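Local coordinates for protein ABC transporter permease (Klebsiella pneumoniae, PDB 5NUP) that is an outer-membrane lipoprotein of the MlaA family that probably binds phospholipids and probably helps remove them from the outer leaflet of the outer membrane, at residues 58-72 with 84-98. Residues are numbered along the deposited sequence; the frame is centred on the assembly and turned at random.
Sequences NFTSNLEEPAVMVNY and HFTRFFLNTILGMGG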
loop_
_atom_site.group_PDB
_atom_site.type_symbol
_atom_site.label_atom_id
_atom_site.label_comp_id
_atom_site.label_asym_id
_atom_site.label_seq_id
_atom_site.Cartn_x
_atom_site.Cartn_y
_atom_site.Cartn_z
ATOM N N ASN F 58 -42.501 -4.968 5.921
ATOM C CA ASN F 58 -41.545 -4.863 4.829
ATOM C C ASN F 58 -41.227 -6.238 4.271
ATOM O O ASN F 58 -41.167 -6.417 3.052
ATOM C CB ASN F 58 -40.267 -4.168 5.306
ATOM C CG ASN F 58 -40.425 -2.646 5.455
ATOM O OD1 ASN F 58 -40.945 -1.963 4.565
ATOM N ND2 ASN F 58 -39.995 -2.120 6.599
ATOM N N PHE F 59 -41.104 -7.235 5.140
ATOM C CA PHE F 59 -40.713 -8.565 4.688
ATOM C C PHE F 59 -41.778 -9.191 3.793
ATOM O O PHE F 59 -41.444 -9.816 2.776
ATOM C CB PHE F 59 -40.413 -9.463 5.890
ATOM C CG PHE F 59 -40.261 -10.905 5.540
ATOM C CD1 PHE F 59 -41.327 -11.777 5.669
ATOM C CD2 PHE F 59 -39.058 -11.394 5.082
ATOM C CE1 PHE F 59 -41.195 -13.115 5.339
ATOM C CE2 PHE F 59 -38.922 -12.730 4.754
ATOM C CZ PHE F 59 -39.990 -13.594 4.884
ATOM N N THR F 60 -43.065 -9.055 4.149
ATOM C CA THR F 60 -44.094 -9.696 3.329
ATOM C C THR F 60 -44.292 -8.925 2.033
ATOM O O THR F 60 -44.397 -9.530 0.959
ATOM C CB THR F 60 -45.444 -9.821 4.074
ATOM O OG1 THR F 60 -45.825 -8.577 4.680
ATOM C CG2 THR F 60 -45.398 -10.912 5.136
ATOM N N SER F 61 -44.341 -7.587 2.126
ATOM C CA SER F 61 -44.398 -6.718 0.950
ATOM C C SER F 61 -43.329 -7.068 -0.069
ATOM O O SER F 61 -43.569 -6.995 -1.278
ATOM C CB SER F 61 -44.251 -5.259 1.363
ATOM O OG SER F 61 -44.648 -4.419 0.292
ATOM N N ASN F 62 -42.120 -7.386 0.408
ATOM C CA ASN F 62 -41.004 -7.686 -0.474
ATOM C C ASN F 62 -41.262 -8.943 -1.292
ATOM O O ASN F 62 -40.791 -9.041 -2.430
ATOM C CB ASN F 62 -39.715 -7.851 0.341
ATOM C CG ASN F 62 -38.452 -7.715 -0.519
ATOM O OD1 ASN F 62 -38.138 -6.627 -1.021
ATOM N ND2 ASN F 62 -37.746 -8.824 -0.710
ATOM N N LEU F 63 -42.022 -9.903 -0.750
ATOM C CA LEU F 63 -42.305 -11.126 -1.501
ATOM C C LEU F 63 -43.130 -10.857 -2.758
ATOM O O LEU F 63 -43.189 -11.713 -3.651
ATOM C CB LEU F 63 -43.043 -12.121 -0.619
ATOM C CG LEU F 63 -42.416 -12.645 0.675
ATOM C CD1 LEU F 63 -43.329 -13.722 1.269
ATOM C CD2 LEU F 63 -41.029 -13.238 0.416
ATOM N N GLU F 64 -43.756 -9.683 -2.849
ATOM C CA GLU F 64 -44.592 -9.307 -3.974
ATOM C C GLU F 64 -43.903 -8.426 -5.006
ATOM O O GLU F 64 -44.485 -8.208 -6.075
ATOM C CB GLU F 64 -45.822 -8.573 -3.463
ATOM C CG GLU F 64 -46.709 -9.463 -2.657
ATOM C CD GLU F 64 -47.974 -8.789 -2.287
ATOM O OE1 GLU F 64 -48.460 -7.989 -3.114
ATOM O OE2 GLU F 64 -48.438 -9.017 -1.149
ATOM N N GLU F 65 -42.685 -7.910 -4.731
ATOM C CA GLU F 65 -42.076 -6.960 -5.667
ATOM C C GLU F 65 -41.524 -7.602 -6.940
ATOM O O GLU F 65 -41.545 -6.944 -7.986
ATOM C CB GLU F 65 -40.985 -6.118 -4.994
ATOM C CG GLU F 65 -41.432 -5.466 -3.713
ATOM C CD GLU F 65 -41.894 -4.042 -3.963
ATOM O OE1 GLU F 65 -41.867 -3.643 -5.141
ATOM O OE2 GLU F 65 -42.303 -3.330 -3.014
ATOM N N PRO F 66 -41.066 -8.862 -6.933
ATOM C CA PRO F 66 -40.807 -9.524 -8.225
ATOM C C PRO F 66 -42.044 -9.626 -9.095
ATOM O O PRO F 66 -41.959 -9.492 -10.329
ATOM C CB PRO F 66 -40.305 -10.914 -7.825
ATOM C CG PRO F 66 -39.755 -10.748 -6.462
ATOM C CD PRO F 66 -40.467 -9.599 -5.805
ATOM N N ALA F 67 -43.207 -9.845 -8.476
ATOM C CA ALA F 67 -44.432 -9.937 -9.257
ATOM C C ALA F 67 -44.876 -8.569 -9.762
ATOM O O ALA F 67 -45.314 -8.445 -10.908
ATOM C CB ALA F 67 -45.531 -10.593 -8.425
ATOM N N VAL F 68 -44.739 -7.528 -8.939
ATOM C CA VAL F 68 -45.077 -6.177 -9.384
ATOM C C VAL F 68 -44.268 -5.788 -10.617
ATOM O O VAL F 68 -44.761 -5.067 -11.491
ATOM C CB VAL F 68 -44.906 -5.175 -8.230
ATOM C CG1 VAL F 68 -45.290 -3.786 -8.671
ATOM C CG2 VAL F 68 -45.780 -5.592 -7.094
ATOM N N MET F 69 -42.995 -6.185 -10.680
ATOM C CA MET F 69 -42.241 -5.880 -11.887
ATOM C C MET F 69 -42.775 -6.682 -13.060
ATOM O O MET F 69 -43.080 -6.118 -14.117
ATOM C CB MET F 69 -40.743 -6.122 -11.720
ATOM C CG MET F 69 -40.214 -7.400 -12.354
ATOM S SD MET F 69 -38.444 -7.526 -12.252
ATOM C CE MET F 69 -38.250 -9.165 -12.930
ATOM N N VAL F 70 -42.932 -8.000 -12.882
ATOM C CA VAL F 70 -43.284 -8.853 -14.015
ATOM C C VAL F 70 -44.559 -8.366 -14.682
ATOM O O VAL F 70 -44.702 -8.447 -15.906
ATOM C CB VAL F 70 -43.416 -10.316 -13.546
ATOM C CG1 VAL F 70 -44.343 -11.119 -14.454
ATOM C CG2 VAL F 70 -42.055 -10.967 -13.458
ATOM N N ASN F 71 -45.449 -7.752 -13.917
ATOM C CA ASN F 71 -46.699 -7.250 -14.474
ATOM C C ASN F 71 -46.611 -5.809 -14.955
ATOM O O ASN F 71 -47.319 -5.442 -15.898
ATOM C CB ASN F 71 -47.841 -7.364 -13.448
ATOM C CG ASN F 71 -48.329 -8.790 -13.276
ATOM O OD1 ASN F 71 -48.886 -9.382 -14.195
ATOM N ND2 ASN F 71 -48.167 -9.333 -12.061
ATOM N N TYR F 72 -45.713 -5.000 -14.398
ATOM C CA TYR F 72 -45.522 -3.677 -14.978
ATOM C C TYR F 72 -44.908 -3.784 -16.358
ATOM O O TYR F 72 -45.172 -2.939 -17.220
ATOM C CB TYR F 72 -44.660 -2.804 -14.070
ATOM C CG TYR F 72 -45.452 -1.898 -13.160
ATOM C CD1 TYR F 72 -46.375 -0.993 -13.676
ATOM C CD2 TYR F 72 -45.257 -1.924 -11.786
ATOM C CE1 TYR F 72 -47.095 -0.152 -12.843
ATOM C CE2 TYR F 72 -45.971 -1.086 -10.950
ATOM C CZ TYR F 72 -46.884 -0.204 -11.483
ATOM O OH TYR F 72 -47.581 0.624 -10.635
ATOM N N HIS F 84 -39.436 -1.538 -9.204
ATOM C CA HIS F 84 -39.727 -2.597 -8.261
ATOM C C HIS F 84 -38.696 -3.718 -8.329
ATOM O O HIS F 84 -38.475 -4.402 -7.322
ATOM C CB HIS F 84 -41.166 -3.094 -8.470
ATOM C CG HIS F 84 -42.197 -2.056 -8.137
ATOM N ND1 HIS F 84 -42.619 -1.817 -6.849
ATOM C CD2 HIS F 84 -42.876 -1.181 -8.920
ATOM C CE1 HIS F 84 -43.513 -0.845 -6.851
ATOM N NE2 HIS F 84 -43.690 -0.442 -8.095
ATOM N N PHE F 85 -37.968 -3.842 -9.436
ATOM C CA PHE F 85 -36.777 -4.682 -9.405
ATOM C C PHE F 85 -35.752 -4.128 -8.416
ATOM O O PHE F 85 -35.164 -4.880 -7.624
ATOM C CB PHE F 85 -36.149 -4.822 -10.792
ATOM C CG PHE F 85 -34.803 -5.503 -10.761
ATOM C CD1 PHE F 85 -33.637 -4.762 -10.594
ATOM C CD2 PHE F 85 -34.707 -6.885 -10.853
ATOM C CE1 PHE F 85 -32.425 -5.382 -10.525
ATOM C CE2 PHE F 85 -33.469 -7.513 -10.795
ATOM C CZ PHE F 85 -32.340 -6.765 -10.628
ATOM N N THR F 86 -35.492 -2.815 -8.483
ATOM C CA THR F 86 -34.500 -2.220 -7.595
ATOM C C THR F 86 -34.923 -2.403 -6.152
ATOM O O THR F 86 -34.097 -2.694 -5.281
ATOM C CB THR F 86 -34.320 -0.728 -7.902
ATOM O OG1 THR F 86 -34.026 -0.542 -9.299
ATOM C CG2 THR F 86 -33.191 -0.139 -7.063
ATOM N N ARG F 87 -36.223 -2.273 -5.891
ATOM C CA ARG F 87 -36.723 -2.502 -4.544
ATOM C C ARG F 87 -36.444 -3.934 -4.108
ATOM O O ARG F 87 -35.869 -4.165 -3.045
ATOM C CB ARG F 87 -38.224 -2.187 -4.476
ATOM C CG ARG F 87 -38.533 -0.726 -4.221
ATOM C CD ARG F 87 -39.926 -0.553 -3.691
ATOM N NE ARG F 87 -40.093 -1.414 -2.529
ATOM C CZ ARG F 87 -39.857 -1.051 -1.278
ATOM N NH1 ARG F 87 -39.423 0.169 -0.992
ATOM N NH2 ARG F 87 -40.029 -1.935 -0.318
ATOM N N PHE F 88 -36.777 -4.910 -4.950
ATOM C CA PHE F 88 -36.565 -6.291 -4.542
ATOM C C PHE F 88 -35.088 -6.578 -4.305
ATOM O O PHE F 88 -34.725 -7.245 -3.330
ATOM C CB PHE F 88 -37.151 -7.260 -5.569
ATOM C CG PHE F 88 -36.904 -8.682 -5.226
ATOM C CD1 PHE F 88 -37.472 -9.236 -4.095
ATOM C CD2 PHE F 88 -36.058 -9.449 -5.998
ATOM C CE1 PHE F 88 -37.203 -10.554 -3.751
ATOM C CE2 PHE F 88 -35.788 -10.753 -5.671
ATOM C CZ PHE F 88 -36.367 -11.312 -4.547
ATOM N N PHE F 89 -34.211 -6.025 -5.146
ATOM C CA PHE F 89 -32.804 -6.419 -5.118
ATOM C C PHE F 89 -32.078 -5.766 -3.946
ATOM O O PHE F 89 -31.465 -6.456 -3.120
ATOM C CB PHE F 89 -32.181 -6.073 -6.465
ATOM C CG PHE F 89 -30.698 -5.913 -6.450
ATOM C CD1 PHE F 89 -29.862 -6.964 -6.071
ATOM C CD2 PHE F 89 -30.123 -4.731 -6.904
ATOM C CE1 PHE F 89 -28.495 -6.813 -6.099
ATOM C CE2 PHE F 89 -28.759 -4.582 -6.947
ATOM C CZ PHE F 89 -27.944 -5.620 -6.540
ATOM N N LEU F 90 -32.215 -4.448 -3.802
ATOM C CA LEU F 90 -31.640 -3.785 -2.641
ATOM C C LEU F 90 -32.175 -4.359 -1.336
ATOM O O LEU F 90 -31.390 -4.674 -0.434
ATOM C CB LEU F 90 -31.923 -2.286 -2.720
ATOM C CG LEU F 90 -31.414 -1.583 -3.977
ATOM C CD1 LEU F 90 -31.568 -0.073 -3.817
ATOM C CD2 LEU F 90 -29.950 -1.955 -4.224
ATOM N N ASN F 91 -33.496 -4.576 -1.240
ATOM C CA ASN F 91 -34.079 -4.955 0.046
ATOM C C ASN F 91 -33.811 -6.409 0.404
ATOM O O ASN F 91 -33.745 -6.737 1.588
ATOM C CB ASN F 91 -35.585 -4.730 0.043
ATOM C CG ASN F 91 -35.966 -3.269 0.046
ATOM O OD1 ASN F 91 -37.128 -2.914 -0.209
ATOM N ND2 ASN F 91 -34.998 -2.408 0.317
ATOM N N THR F 92 -33.709 -7.303 -0.584
ATOM C CA THR F 92 -33.393 -8.699 -0.277
ATOM C C THR F 92 -31.913 -8.887 0.062
ATOM O O THR F 92 -31.563 -9.712 0.918
ATOM C CB THR F 92 -33.813 -9.612 -1.417
ATOM O OG1 THR F 92 -35.192 -9.365 -1.710
ATOM C CG2 THR F 92 -33.666 -11.051 -1.000
ATOM N N ILE F 93 -31.021 -8.213 -0.657
ATOM C CA ILE F 93 -29.599 -8.484 -0.494
ATOM C C ILE F 93 -28.993 -7.643 0.625
ATOM O O ILE F 93 -28.144 -8.136 1.370
ATOM C CB ILE F 93 -28.873 -8.246 -1.834
ATOM C CG1 ILE F 93 -29.476 -9.122 -2.944
ATOM C CG2 ILE F 93 -27.391 -8.488 -1.696
ATOM C CD1 ILE F 93 -29.531 -10.604 -2.610
ATOM N N LEU F 94 -29.482 -6.414 0.824
ATOM C CA LEU F 94 -28.964 -5.521 1.852
ATOM C C LEU F 94 -29.899 -5.314 3.038
ATOM O O LEU F 94 -29.414 -4.987 4.121
ATOM C CB LEU F 94 -28.626 -4.151 1.239
ATOM C CG LEU F 94 -27.652 -4.211 0.041
ATOM C CD1 LEU F 94 -27.313 -2.810 -0.535
ATOM C CD2 LEU F 94 -26.379 -5.024 0.353
ATOM N N GLY F 95 -31.210 -5.496 2.867
ATOM C CA GLY F 95 -32.180 -5.308 3.933
ATOM C C GLY F 95 -32.599 -6.564 4.668
ATOM O O GLY F 95 -33.719 -6.644 5.180
ATOM N N MET F 96 -31.708 -7.554 4.703
ATOM C CA MET F 96 -31.830 -8.748 5.534
ATOM C C MET F 96 -33.013 -9.591 5.085
ATOM O O MET F 96 -33.925 -9.857 5.874
ATOM C CB MET F 96 -31.982 -8.378 7.016
ATOM C CG MET F 96 -30.693 -7.905 7.676
ATOM S SD MET F 96 -29.544 -9.197 8.170
ATOM C CE MET F 96 -30.639 -10.364 8.975
ATOM N N GLY F 97 -32.992 -10.039 3.832
ATOM C CA GLY F 97 -34.109 -10.802 3.303
ATOM C C GLY F 97 -35.407 -10.031 3.204
ATOM O O GLY F 97 -36.484 -10.634 3.255
ATOM N N GLY F 98 -35.336 -8.700 3.109
ATOM C CA GLY F 98 -36.508 -7.865 2.960
ATOM C C GLY F 98 -36.947 -7.128 4.206
ATOM O O GLY F 98 -37.825 -6.255 4.096
#
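Glu65 sets off with CG beside its backbone N and bends sharply at chi2 (-96°), which turns its carboxylate onto His84 and Arg87 in an antiparallel helical hairpin of the MlaA fold. Helix 65-72 runs at 158° to helix 84-93, their axes 8.3 Å apart. Glu65 OE1 takes the N-H of His84 ND1 at 2.6 Å on its syn lone pair, with carboxylate and imidazole nearly coplanar, a His-carboxylate pair that helps to fix the ring's rotation. Glu65 OE2 meets Arg87 NE at 3.0 Å in a salt bridge whose hydrogen bond is weak; the stronger partner of this arginine is Asp101, at NH1. One carboxylate thus ties together two residues a turn apart on helix 84-93, and the arginine's charge probably favours its ionised form. Val68 CG1 makes a CH-pi contact over the centre of one His84 face, while the Tyr72 ring lies almost parallel to it but slid well aside.

Further along, Pro66 CG makes a CH-pi contact over the face of the Phe88 ring, 3.6 Å from its centroid. Asn62, its CG anti to the backbone N (chi1 -161°), enters as a knob among Arg87, Phe88, Asn91 and Thr92. At the far end Gly98 CA lies against Asn62 CG. There, Asn62 ND2 donates to Thr92 OG1 at 2.8 Å, close to the amide plane, and that hydroxyl in turn donates to Phe88 O.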